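Local coordinates for melanin biosynthesis protein TyrA, putative (Shewanella oneidensis, PDB 2IIZ) that binds heme b and probably acts as a peroxidase of the dye-decolorizing (DyP) type, at residues Ser191-His194 / Arg195-Leu198; Ala119-Ile122 / Ser123-Glu127; Gly159-Arg162 / Gln163-Ala166; Glu214-Ser217 / Glu218-Pro221; Ser35-Arg38 / Pro39-Ala42. All coordinates share one frame; numbering follows the deposited sequence.

Contact 1. Residues Ser191-His194 / Arg195-Leu198; sequences SKWH and RLPL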
loop_
_atom_site.group_PDB
_atom_site.type_symbol
_atom_site.label_atom_id
_atom_site.label_comp_id
_atom_site.label_asym_id
_atom_site.label_seq_id
_atom_site.Cartn_x
_atom_site.Cartn_y
_atom_site.Cartn_z
ATOM N N SER A 191 8.748 6.777 -16.962
ATOM C CA SER A 191 9.041 6.326 -18.324
ATOM C C SER A 191 10.009 7.296 -18.992
ATOM O O SER A 191 10.965 6.867 -19.639
ATOM C CB SER A 191 7.766 6.170 -19.171
ATOM O OG SER A 191 7.020 7.374 -19.180
ATOM N N LYS A 192 9.748 8.592 -18.824
ATOM C CA LYS A 192 10.615 9.658 -19.345
ATOM C C LYS A 192 12.010 9.606 -18.710
ATOM O O LYS A 192 13.018 9.717 -19.399
ATOM C CB LYS A 192 9.974 11.030 -19.079
ATOM C CG LYS A 192 10.679 12.195 -19.753
ATOM C CD LYS A 192 10.152 13.547 -19.277
ATOM C CE LYS A 192 10.920 14.679 -19.943
ATOM N NZ LYS A 192 10.180 15.974 -19.917
ATOM N N TRP A 193 12.054 9.433 -17.389
ATOM C CA TRP A 193 13.316 9.405 -16.648
ATOM C C TRP A 193 14.206 8.260 -17.105
ATOM O O TRP A 193 15.404 8.443 -17.361
ATOM C CB TRP A 193 13.038 9.237 -15.149
ATOM C CG TRP A 193 14.280 9.116 -14.297
ATOM C CD1 TRP A 193 14.788 7.971 -13.743
ATOM C CD2 TRP A 193 15.161 10.173 -13.906
ATOM N NE1 TRP A 193 15.922 8.257 -13.034
ATOM C CE2 TRP A 193 16.172 9.604 -13.122
ATOM C CE3 TRP A 193 15.187 11.545 -14.136
ATOM C CZ2 TRP A 193 17.194 10.357 -12.579
ATOM C CZ3 TRP A 193 16.213 12.294 -13.588
ATOM C CH2 TRP A 193 17.196 11.699 -12.823
ATOM N N HIS A 194 13.602 7.073 -17.205
ATOM C CA HIS A 194 14.358 5.866 -17.469
ATOM C C HIS A 194 14.802 5.754 -18.918
ATOM O O HIS A 194 15.490 4.794 -19.247
ATOM C CB HIS A 194 13.581 4.601 -17.026
ATOM C CG HIS A 194 13.468 4.445 -15.532
ATOM N ND1 HIS A 194 14.466 4.833 -14.659
ATOM C CD2 HIS A 194 12.474 3.946 -14.759
ATOM C CE1 HIS A 194 14.092 4.588 -13.417
ATOM N NE2 HIS A 194 12.885 4.050 -13.449
ATOM N N ARG A 195 14.429 6.703 -19.787
ATOM C CA ARG A 195 14.983 6.740 -21.143
ATOM C C ARG A 195 16.287 7.555 -21.217
ATOM O O ARG A 195 16.969 7.566 -22.245
ATOM C CB ARG A 195 13.951 7.266 -22.151
ATOM C CG ARG A 195 12.641 6.507 -22.063
ATOM C CD ARG A 195 11.867 6.424 -23.355
ATOM N NE ARG A 195 12.624 5.767 -24.410
ATOM C CZ ARG A 195 12.130 5.471 -25.609
ATOM N NH1 ARG A 195 10.869 5.766 -25.919
ATOM N NH2 ARG A 195 12.902 4.875 -26.504
ATOM N N LEU A 196 16.627 8.234 -20.129
ATOM C CA LEU A 196 17.886 8.972 -20.025
ATOM C C LEU A 196 19.101 8.040 -19.928
ATOM O O LEU A 196 19.100 7.100 -19.138
ATOM C CB LEU A 196 17.876 9.804 -18.749
ATOM C CG LEU A 196 16.902 10.959 -18.539
ATOM C CD1 LEU A 196 17.008 11.451 -17.087
ATOM C CD2 LEU A 196 17.230 12.065 -19.465
ATOM N N PRO A 197 20.152 8.302 -20.724
ATOM C CA PRO A 197 21.413 7.609 -20.479
ATOM C C PRO A 197 21.911 7.892 -19.069
ATOM O O PRO A 197 21.649 8.963 -18.517
ATOM C CB PRO A 197 22.368 8.223 -21.507
ATOM C CG PRO A 197 21.513 8.833 -22.531
ATOM C CD PRO A 197 20.240 9.223 -21.866
ATOM N N LEU A 198 22.628 6.932 -18.508
ATOM C CA LEU A 198 23.087 6.992 -17.122
ATOM C C LEU A 198 23.789 8.317 -16.770
ATOM O O LEU A 198 23.492 8.934 -15.744
ATOM C CB LEU A 198 24.016 5.793 -16.853
ATOM C CG LEU A 198 24.733 5.688 -15.507
ATOM C CD1 LEU A 198 23.744 5.651 -14.347
ATOM C CD2 LEU A 198 25.631 4.455 -15.504
#
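Trp193 and Leu196 meet across a type I beta turn that takes the chain out of the short helix 190-193 toward helix 198-205. The two side chains approach at a slant, and the leucine lays one methyl over the benzene half of the indole. Leu196 CD1 stands 3.9 Å from the centroid of the six-membered ring, 27° off its normal, a CH-pi contact displaced toward the rim, and its nearest ring atom is Trp193 CE3 at 3.5 Å. Two torsions arrange this: Trp193 CG is anti to its own nitrogen (chi1 177°), whereas Leu196 CG lies beside its nitrogen and anti to the carbonyl carbon (chi1 -65°). At the rim of the indole, in its plane, sits the imidazole of His194. The turn is closed by Leu196 N, which donates to Trp193 O at 3.0 Å from above the carbonyl plane, and a weaker bond runs from Arg195 N to Lys192 O. Indole and leucine together reach Ile204 of helix 198-205. The indole also meets Phe290 edge to face, and its NE1 is bound to Thr148 O, which fixes its rotation. The Trp193 side chain lies about 8 Å from the heme and from its axial ligand His225. Pro197 occupies the N-cap position of helix 198-205. Arg195 bends at chi3 and its guanidinium extends off the turn, while Arg195 CG stays 3.0 Å from Ser191 O.

Contact 2. Residues Ala119-Ile122 / Ser123-Glu127; sequences ANEI and SQMFE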
loop_
_atom_site.group_PDB
_atom_site.type_symbol
_atom_site.label_atom_id
_atom_site.label_comp_id
_atom_site.label_asym_id
_atom_site.label_seq_id
_atom_site.Cartn_x
_atom_site.Cartn_y
_atom_site.Cartn_z
ATOM N N ALA A 119 -3.417 3.416 12.201
ATOM C CA ALA A 119 -4.241 4.302 11.368
ATOM C C ALA A 119 -5.738 4.096 11.609
ATOM O O ALA A 119 -6.468 5.032 11.910
ATOM C CB ALA A 119 -3.929 4.070 9.863
ATOM N N ASN A 120 -6.196 2.858 11.463
ATOM C CA ASN A 120 -7.576 2.530 11.793
ATOM C C ASN A 120 -7.871 3.136 13.172
ATOM O O ASN A 120 -8.841 3.879 13.337
ATOM C CB ASN A 120 -7.815 1.003 11.797
ATOM C CG ASN A 120 -8.040 0.410 10.392
ATOM O OD1 ASN A 120 -8.373 1.104 9.434
ATOM N ND2 ASN A 120 -7.863 -0.901 10.284
ATOM N N GLU A 121 -7.029 2.836 14.160
ATOM C CA GLU A 121 -7.289 3.325 15.520
ATOM C C GLU A 121 -7.375 4.846 15.603
ATOM O O GLU A 121 -8.293 5.388 16.216
ATOM C CB GLU A 121 -6.279 2.778 16.536
ATOM C CG GLU A 121 -6.866 1.658 17.409
ATOM C CD GLU A 121 -8.159 2.099 18.131
ATOM O OE1 GLU A 121 -8.276 3.306 18.476
ATOM O OE2 GLU A 121 -9.054 1.246 18.350
ATOM N N ILE A 122 -6.428 5.535 14.987
ATOM C CA ILE A 122 -6.425 6.989 15.041
ATOM C C ILE A 122 -7.666 7.595 14.384
ATOM O O ILE A 122 -8.238 8.561 14.894
ATOM C CB ILE A 122 -5.111 7.555 14.458
ATOM C CG1 ILE A 122 -4.033 7.443 15.541
ATOM C CG2 ILE A 122 -5.268 9.003 14.033
ATOM C CD1 ILE A 122 -2.648 7.648 15.061
ATOM N N SER A 123 -8.076 7.022 13.258
ATOM C CA SER A 123 -9.305 7.420 12.573
ATOM C C SER A 123 -10.535 7.345 13.501
ATOM O O SER A 123 -11.412 8.223 13.486
ATOM C CB SER A 123 -9.508 6.517 11.351
ATOM O OG SER A 123 -10.820 6.595 10.848
ATOM N N GLN A 124 -10.595 6.292 14.307
ATOM C CA GLN A 124 -11.695 6.126 15.232
ATOM C C GLN A 124 -11.601 7.146 16.360
ATOM O O GLN A 124 -12.617 7.566 16.908
ATOM C CB GLN A 124 -11.712 4.711 15.784
ATOM C CG GLN A 124 -12.011 3.692 14.716
ATOM C CD GLN A 124 -12.151 2.294 15.268
ATOM O OE1 GLN A 124 -12.858 2.076 16.257
ATOM N NE2 GLN A 124 -11.478 1.326 14.628
HETATM N N MSE A 125 -10.384 7.546 16.705
HETATM C CA MSE A 125 -10.206 8.563 17.728
HETATM C C MSE A 125 -10.830 9.905 17.310
HETATM O O MSE A 125 -11.359 10.622 18.151
HETATM C CB MSE A 125 -8.726 8.704 18.115
HETATM C CG MSE A 125 -8.220 7.477 18.884
HETATM SE SE MSE A 125 -6.326 7.478 19.299
HETATM C CE MSE A 125 -6.392 8.504 20.863
ATOM N N PHE A 126 -10.783 10.238 16.024
ATOM C CA PHE A 126 -11.307 11.538 15.561
ATOM C C PHE A 126 -12.819 11.625 15.504
ATOM O O PHE A 126 -13.355 12.722 15.359
ATOM C CB PHE A 126 -10.721 11.920 14.205
ATOM C CG PHE A 126 -9.334 12.458 14.290
ATOM C CD1 PHE A 126 -9.040 13.522 15.131
ATOM C CD2 PHE A 126 -8.322 11.909 13.540
ATOM C CE1 PHE A 126 -7.740 14.030 15.218
ATOM C CE2 PHE A 126 -7.027 12.407 13.618
ATOM C CZ PHE A 126 -6.736 13.471 14.460
ATOM N N GLU A 127 -13.496 10.479 15.614
ATOM C CA GLU A 127 -14.967 10.421 15.727
ATOM C C GLU A 127 -15.607 10.973 14.449
ATOM O O GLU A 127 -15.244 10.549 13.351
ATOM C CB GLU A 127 -15.456 11.157 16.986
#
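Ile122 and Phe126, one helical turn apart, join side chain to side chain and backbone to backbone at the C-terminal end of helix 112-125, which belongs to the N-terminal half of this DyP-type peroxidase. Four successive i to i+4 hydrogen bonds satisfy the carbonyls of residues 119 to 122. Ser123 N reaches Ala119 O at 2.9 Å in a nearly straight bond, 173° at the hydrogen. Gln124 N gives to Asn120 O at 3.1 Å, and Met125 N to Glu121 O at 3.0 Å. The series slackens at its end: Phe126 N lies 3.3 Å from Ile122 O and is tilted from the carbonyl plane, and Glu127 then leaves helical geometry with positive phi. Among the side chains, Asn120 OD1 accepts from Gln254 NE2 of the second subunit, and Asn120 ND2 too is hydrogen-bonded outside the two segments. Leu251 of that subunit packs on Asn120 and Ser123, so this face of the helix takes part in the dimer interface. The selenomethionine Met125 and Glu121 cross at about a right angle and both reach Tyr47 of helix 34-54. On the buried flank Ile122 and Phe126 run alongside each other in the same direction. The methyl CG2 of Ile122, anti to the backbone N, lies 3.9 Å from Phe126 CE2.

Contact 3. Residues Gly159-Arg162 / Gln163-Ala166; sequences GRHR and QEVA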
loop_
_atom_site.group_PDB
_atom_site.type_symbol
_atom_site.label_atom_id
_atom_site.label_comp_id
_atom_site.label_asym_id
_atom_site.label_seq_id
_atom_site.Cartn_x
_atom_site.Cartn_y
_atom_site.Cartn_z
ATOM N N GLY A 159 22.656 12.321 13.799
ATOM C CA GLY A 159 22.622 12.346 15.252
ATOM C C GLY A 159 21.954 13.596 15.800
ATOM O O GLY A 159 20.850 13.956 15.405
ATOM N N ARG A 160 22.639 14.258 16.712
ATOM C CA ARG A 160 22.083 15.402 17.422
ATOM C C ARG A 160 21.930 16.627 16.554
ATOM O O ARG A 160 21.158 17.518 16.894
ATOM C CB ARG A 160 22.956 15.761 18.638
ATOM C CG ARG A 160 22.571 14.983 19.880
ATOM C CD ARG A 160 21.295 15.549 20.495
ATOM N NE ARG A 160 20.248 14.542 20.640
ATOM C CZ ARG A 160 19.020 14.790 21.095
ATOM N NH1 ARG A 160 18.665 16.023 21.460
ATOM N NH2 ARG A 160 18.133 13.796 21.189
ATOM N N HIS A 161 22.659 16.685 15.446
ATOM C CA HIS A 161 22.462 17.773 14.491
ATOM C C HIS A 161 21.028 17.808 13.974
ATOM O O HIS A 161 20.493 18.876 13.727
ATOM C CB HIS A 161 23.441 17.690 13.322
ATOM C CG HIS A 161 23.592 18.984 12.589
ATOM N ND1 HIS A 161 24.010 20.143 13.216
ATOM C CD2 HIS A 161 23.382 19.307 11.290
ATOM C CE1 HIS A 161 24.047 21.125 12.332
ATOM N NE2 HIS A 161 23.673 20.645 11.155
ATOM N N ARG A 162 20.406 16.642 13.809
ATOM C CA ARG A 162 18.990 16.561 13.408
ATOM C C ARG A 162 18.106 17.428 14.292
ATOM O O ARG A 162 17.286 18.198 13.813
ATOM C CB ARG A 162 18.476 15.135 13.519
ATOM C CG ARG A 162 19.240 14.132 12.688
ATOM C CD ARG A 162 18.883 12.716 13.094
ATOM N NE ARG A 162 17.697 12.241 12.401
ATOM C CZ ARG A 162 17.681 11.802 11.142
ATOM N NH1 ARG A 162 18.792 11.772 10.407
ATOM N NH2 ARG A 162 16.539 11.386 10.603
ATOM N N GLN A 163 18.276 17.298 15.594
ATOM C CA GLN A 163 17.470 18.078 16.510
ATOM C C GLN A 163 17.747 19.577 16.281
ATOM O O GLN A 163 16.825 20.387 16.173
ATOM C CB GLN A 163 17.723 17.630 17.962
ATOM C CG GLN A 163 16.897 16.375 18.400
ATOM C CD GLN A 163 17.321 15.072 17.704
ATOM O OE1 GLN A 163 18.410 14.991 17.143
ATOM N NE2 GLN A 163 16.453 14.049 17.746
ATOM N N GLU A 164 19.028 19.919 16.194
ATOM C CA GLU A 164 19.494 21.295 15.963
ATOM C C GLU A 164 18.819 21.925 14.728
ATOM O O GLU A 164 18.400 23.087 14.753
ATOM C CB GLU A 164 21.019 21.277 15.781
ATOM C CG GLU A 164 21.710 22.636 15.852
ATOM C CD GLU A 164 22.080 23.055 17.255
ATOM O OE1 GLU A 164 21.948 22.229 18.189
ATOM O OE2 GLU A 164 22.505 24.221 17.417
ATOM N N VAL A 165 18.720 21.149 13.653
ATOM C CA VAL A 165 18.148 21.639 12.387
ATOM C C VAL A 165 16.628 21.664 12.441
ATOM O O VAL A 165 16.015 22.628 12.011
ATOM C CB VAL A 165 18.598 20.775 11.185
ATOM C CG1 VAL A 165 17.845 21.159 9.899
ATOM C CG2 VAL A 165 20.083 20.923 10.965
ATOM N N ALA A 166 16.031 20.605 12.971
ATOM C CA ALA A 166 14.589 20.390 12.854
ATOM C C ALA A 166 13.722 21.145 13.854
ATOM O O ALA A 166 12.633 21.591 13.496
ATOM C CB ALA A 166 14.269 18.893 12.939
#
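Helix 160-166, a short element of the heme-binding C-terminal half, opens with Arg160 and His161 reaching forward over the residues one turn on. The guanidinium of Arg160 and the amide of Gln163 are stacked with their planes only 11° apart. Gln163 CG lies over the guanidinium face, 3.6 Å from Arg160 NH1 and offset toward the rim; the bends at chi2 and chi3 of Arg160 lay the guanidinium alongside Gln163. One turn on, Val165 CG2 covers a face of the His161 imidazole, 3.9 Å from the ring centroid and 29° off the normal, in a CH-pi contact. His161 CG, anti to the backbone N (chi1 -161°), carries the ring beneath that methyl, and its NE2 is bonded to Glu240 of strand 238-249, which helps fix the ring's rotation. Backbone bonds run from Val165 N to His161 O (2.9 Å) and from Ala166 N to Arg162 O (2.8 Å). The Arg162 guanidinium group reaches Cys15 O through NE, tying the helix to the N-terminal segment. Such i to i+3 and i to i+4 side-chain pairs are characteristic of an alpha-helix, here a short one laid against strand 238-249, which also carries the heme-binding Arg243.

Contact 4. Residues Glu214-Ser217 / Glu218-Pro221; sequences EYES and EDKP. With IPA (isopropyl alcohol), chain F.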
loop_
_atom_site.group_PDB
_atom_site.type_symbol
_atom_site.label_atom_id
_atom_site.label_comp_id
_atom_site.label_asym_id
_atom_site.label_seq_id
_atom_site.Cartn_x
_atom_site.Cartn_y
_atom_site.Cartn_z
ATOM N N GLU A 214 29.401 11.862 -4.568
ATOM C CA GLU A 214 29.126 13.264 -4.825
ATOM C C GLU A 214 30.119 13.764 -5.848
ATOM O O GLU A 214 31.307 13.497 -5.712
ATOM C CB GLU A 214 29.228 14.076 -3.524
ATOM C CG GLU A 214 28.857 15.559 -3.669
ATOM C CD GLU A 214 28.692 16.305 -2.336
ATOM O OE1 GLU A 214 29.064 15.774 -1.265
ATOM O OE2 GLU A 214 28.179 17.443 -2.372
ATOM N N TYR A 215 29.645 14.477 -6.870
ATOM C CA TYR A 215 30.547 15.130 -7.839
ATOM C C TYR A 215 31.468 16.119 -7.145
ATOM O O TYR A 215 31.129 16.673 -6.105
ATOM C CB TYR A 215 29.767 15.930 -8.890
ATOM C CG TYR A 215 29.113 15.161 -10.022
ATOM C CD1 TYR A 215 28.841 13.800 -9.933
ATOM C CD2 TYR A 215 28.757 15.825 -11.197
ATOM C CE1 TYR A 215 28.230 13.125 -10.999
ATOM C CE2 TYR A 215 28.148 15.163 -12.253
ATOM C CZ TYR A 215 27.887 13.821 -12.151
ATOM O OH TYR A 215 27.285 13.180 -13.204
ATOM N N GLU A 216 32.638 16.352 -7.722
ATOM C CA GLU A 216 33.460 17.459 -7.254
ATOM C C GLU A 216 32.771 18.791 -7.599
ATOM O O GLU A 216 32.066 18.899 -8.610
ATOM C CB GLU A 216 34.875 17.398 -7.845
ATOM C CG GLU A 216 35.716 16.202 -7.360
ATOM C CD GLU A 216 35.969 16.204 -5.843
ATOM O OE1 GLU A 216 36.310 17.274 -5.283
ATOM O OE2 GLU A 216 35.827 15.129 -5.216
ATOM N N SER A 217 32.983 19.793 -6.747
ATOM C CA SER A 217 32.384 21.128 -6.906
ATOM C C SER A 217 32.427 21.624 -8.343
ATOM O O SER A 217 31.401 21.945 -8.945
ATOM C CB SER A 217 33.113 22.140 -6.021
ATOM O OG SER A 217 32.789 21.942 -4.661
ATOM N N GLU A 218 33.640 21.675 -8.872
ATOM C CA GLU A 218 33.897 22.145 -10.223
ATOM C C GLU A 218 33.146 21.334 -11.296
ATOM O O GLU A 218 32.884 21.837 -12.392
ATOM C CB GLU A 218 35.423 22.173 -10.485
ATOM C CG GLU A 218 36.161 20.806 -10.394
ATOM C CD GLU A 218 36.590 20.385 -8.969
ATOM O OE1 GLU A 218 35.953 20.789 -7.965
ATOM O OE2 GLU A 218 37.580 19.630 -8.860
ATOM N N ASP A 219 32.799 20.087 -10.976
ATOM C CA ASP A 219 32.106 19.194 -11.912
ATOM C C ASP A 219 30.580 19.238 -11.820
ATOM O O ASP A 219 29.912 18.902 -12.800
ATOM C CB ASP A 219 32.598 17.758 -11.726
ATOM C CG ASP A 219 34.083 17.620 -12.008
ATOM O OD1 ASP A 219 34.558 18.200 -13.008
ATOM O OD2 ASP A 219 34.780 16.933 -11.232
ATOM N N LYS A 220 30.047 19.646 -10.662
ATOM C CA LYS A 220 28.591 19.823 -10.452
ATOM C C LYS A 220 28.019 20.829 -11.450
ATOM O O LYS A 220 28.425 22.006 -11.429
ATOM C CB LYS A 220 28.274 20.334 -9.027
ATOM C CG LYS A 220 28.247 19.284 -7.916
ATOM C CD LYS A 220 27.981 19.914 -6.540
ATOM C CE LYS A 220 28.215 18.911 -5.396
ATOM N NZ LYS A 220 27.593 19.324 -4.095
ATOM N N PRO A 221 27.088 20.380 -12.323
ATOM C CA PRO A 221 26.433 21.326 -13.220
ATOM C C PRO A 221 25.510 22.269 -12.466
ATOM O O PRO A 221 24.872 21.863 -11.492
ATOM C CB PRO A 221 25.638 20.440 -14.186
ATOM C CG PRO A 221 26.015 19.027 -13.889
ATOM C CD PRO A 221 26.603 19.001 -12.528
HETATM C C1 IPA F . 29.598 23.839 -14.438
HETATM C C2 IPA F . 30.170 22.613 -15.172
HETATM C C3 IPA F . 29.113 21.812 -15.943
HETATM O O2 IPA F . 30.819 21.740 -14.271
HETATM O O HOH W 1 33.181 15.037 -10.184
#
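Lys220 runs out extended beyond CG, and Glu214, with CG anti to its backbone N (chi1 -176°) and an equally straight chain beyond it, crosses it obliquely, so that the two charged ends meet. Lys220 NZ lies 2.6 Å from Glu214 OE2, a salt bridge that uses the anti lone pair of the carboxylate, the one away from its other oxygen. On the way, the lysine's methylenes pass Tyr215, Lys220 CG lying 3.8 Å from Tyr215 CB. The tyrosine ring, placed with CG beside the backbone N, meets the backbone of Asp219 at its edge and Pro221 CD at 4.1 Å from Tyr215 CD2, and its hydroxyl is bonded to Asp203. Between these side chains the chain makes a tight turn. Glu216 O accepts two backbone donors, Asp219 N at 2.7 Å from above the carbonyl plane and Lys220 N at 3.0 Å; Lys220 N also makes a weak bond to Ser217 O. A water joins Glu216 N to Asp219 OD2, lying 2.8 Å from the nitrogen and 2.7 Å from the oxygen. An isopropanol, probably from the crystallisation liquor, donates through O2 to Glu218 O. Glu216, Glu218 and Asp219 gather acidic groups on this exposed loop, with Glu216 OE1 and Glu218 OE1 4.4 Å apart, an arrangement that probably costs some repulsion. Lys220 pairs with Glu214, whose OE1 has a long, weak ion pair with Arg207; the bridge joins the loop before the turn to its end, and would probably partly neutralise Glu214 close to the heme and Glu155.

Contact 5. Residues Ser35-Arg38 / Pro39-Ala42; sequences SQLR and PCIA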
loop_
_atom_site.group_PDB
_atom_site.type_symbol
_atom_site.label_atom_id
_atom_site.label_comp_id
_atom_site.label_asym_id
_atom_site.label_seq_id
_atom_site.Cartn_x
_atom_site.Cartn_y
_atom_site.Cartn_z
ATOM N N SER A 35 -13.488 23.223 19.735
ATOM C CA SER A 35 -13.593 22.945 21.158
ATOM C C SER A 35 -13.413 21.452 21.497
ATOM O O SER A 35 -12.885 21.099 22.558
ATOM C CB SER A 35 -14.945 23.428 21.664
ATOM O OG SER A 35 -15.050 23.180 23.044
ATOM N N GLN A 36 -13.859 20.591 20.588
ATOM C CA GLN A 36 -13.866 19.145 20.805
ATOM C C GLN A 36 -12.606 18.481 20.230
ATOM O O GLN A 36 -12.161 17.440 20.706
ATOM C CB GLN A 36 -15.122 18.542 20.164
ATOM C CG GLN A 36 -16.422 19.293 20.489
ATOM C CD GLN A 36 -17.617 18.753 19.722
ATOM O OE1 GLN A 36 -18.280 19.486 18.979
ATOM N NE2 GLN A 36 -17.899 17.465 19.899
ATOM N N LEU A 37 -12.038 19.097 19.205
ATOM C CA LEU A 37 -10.893 18.534 18.513
ATOM C C LEU A 37 -9.597 18.705 19.295
ATOM O O LEU A 37 -8.799 17.778 19.413
ATOM C CB LEU A 37 -10.753 19.201 17.149
ATOM C CG LEU A 37 -9.803 18.542 16.156
ATOM C CD1 LEU A 37 -9.989 17.021 16.089
ATOM C CD2 LEU A 37 -10.022 19.187 14.796
ATOM N N ARG A 38 -9.408 19.906 19.821
ATOM C CA ARG A 38 -8.206 20.279 20.565
ATOM C C ARG A 38 -7.776 19.241 21.637
ATOM O O ARG A 38 -6.619 18.818 21.648
ATOM C CB ARG A 38 -8.428 21.663 21.172
ATOM C CG ARG A 38 -7.204 22.498 21.346
ATOM C CD ARG A 38 -7.565 23.800 22.065
ATOM N NE ARG A 38 -8.564 24.587 21.329
ATOM C CZ ARG A 38 -9.754 24.994 21.797
ATOM N NH1 ARG A 38 -10.174 24.706 23.035
ATOM N NH2 ARG A 38 -10.543 25.708 20.993
ATOM N N PRO A 39 -8.692 18.830 22.538
ATOM C CA PRO A 39 -8.335 17.733 23.448
ATOM C C PRO A 39 -8.218 16.362 22.774
ATOM O O PRO A 39 -7.438 15.529 23.223
ATOM C CB PRO A 39 -9.490 17.717 24.447
ATOM C CG PRO A 39 -10.641 18.306 23.720
ATOM C CD PRO A 39 -10.060 19.320 22.790
ATOM N N CYS A 40 -8.982 16.127 21.715
ATOM C CA CYS A 40 -8.914 14.849 20.994
ATOM C C CYS A 40 -7.553 14.687 20.293
ATOM O O CYS A 40 -6.965 13.600 20.258
ATOM C CB CYS A 40 -10.075 14.753 19.995
ATOM S SG CYS A 40 -9.864 13.535 18.677
ATOM N N ILE A 41 -7.062 15.787 19.736
ATOM C CA ILE A 41 -5.698 15.863 19.208
ATOM C C ILE A 41 -4.659 15.567 20.291
ATOM O O ILE A 41 -3.626 14.977 20.010
ATOM C CB ILE A 41 -5.432 17.256 18.617
ATOM C CG1 ILE A 41 -6.104 17.370 17.252
ATOM C CG2 ILE A 41 -3.935 17.517 18.482
ATOM C CD1 ILE A 41 -6.058 18.751 16.654
ATOM N N ALA A 42 -4.934 15.983 21.525
ATOM C CA ALA A 42 -4.034 15.688 22.650
ATOM C C ALA A 42 -3.891 14.183 22.865
ATOM O O ALA A 42 -2.780 13.668 22.995
ATOM C CB ALA A 42 -4.526 16.355 23.929
#
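Leu37 and Ile41 pair across one turn of helix 34-54, an alpha-helix that packs against strand 103-109 of the large antiparallel sheet and is kinked at Pro39. Ile41 N donates to Leu37 O at 2.7 Å, with an angle of 170° at the hydrogen, whereas Ala42 N reaches Arg38 O at 3.3 Å from a position tilted out of the carbonyl plane. Pro39 has no N-H to offer, so Ser35 O lacks the usual i+4 backbone donor and instead faces the proline ring, with Pro39 CD 3.3 Å away. Gln36 O likewise meets ring carbon CG of Pro39 at 3.5 Å. The kink coincides with this missing bond, as is usual at a proline inside a helix. In the apolar contacts, Leu37 and Ile41 pass each other at an angle, Leu37 CG lying 3.8 Å from Ile41 CD1; the leucine CG is anti to the backbone N (chi1 -167°) and the isoleucine CG1 sits beside its own nitrogen. Both side chains touch Leu103 of strand 103-109, which places this flank of the helix on the sheet. Cys40 joins them more loosely, with its SG 4.3 Å from Leu37 CD1. The polar end of Arg38 points elsewhere: its guanidinium follows a chain bent at chi3, with NE bonded to Leu74 O, while the arginine also packs on Tyr75 and Phe310. Near the kink, Cys40 CB rests 3.5 Å from Gln36 O.

How the contacts relate
Along the chain come contacts 5, 2, 3, 1 and 4. Contacts 5 and 2, on helices 34-54 and 112-125, have centres about 13 Å apart and touch, Phe126 CD1 lying 3.6 Å from Cys40 SG. Contact 1 leads into helix 198-205 and contact 4 lies in the loop that follows it, their centres about 21 Å apart, while contact 3 stands about 26 Å from contact 4 between centres. Contacts 4 and 5, about 50 Å apart between centres, lie on opposite sides of the chain's centre; the nine-stranded antiparallel sheet draws strands from both regions. Contacts 5 and 2 thus join helices of the N-terminal half, away from the heme, whereas contacts 1, 3 and 4 lie in the half that holds it.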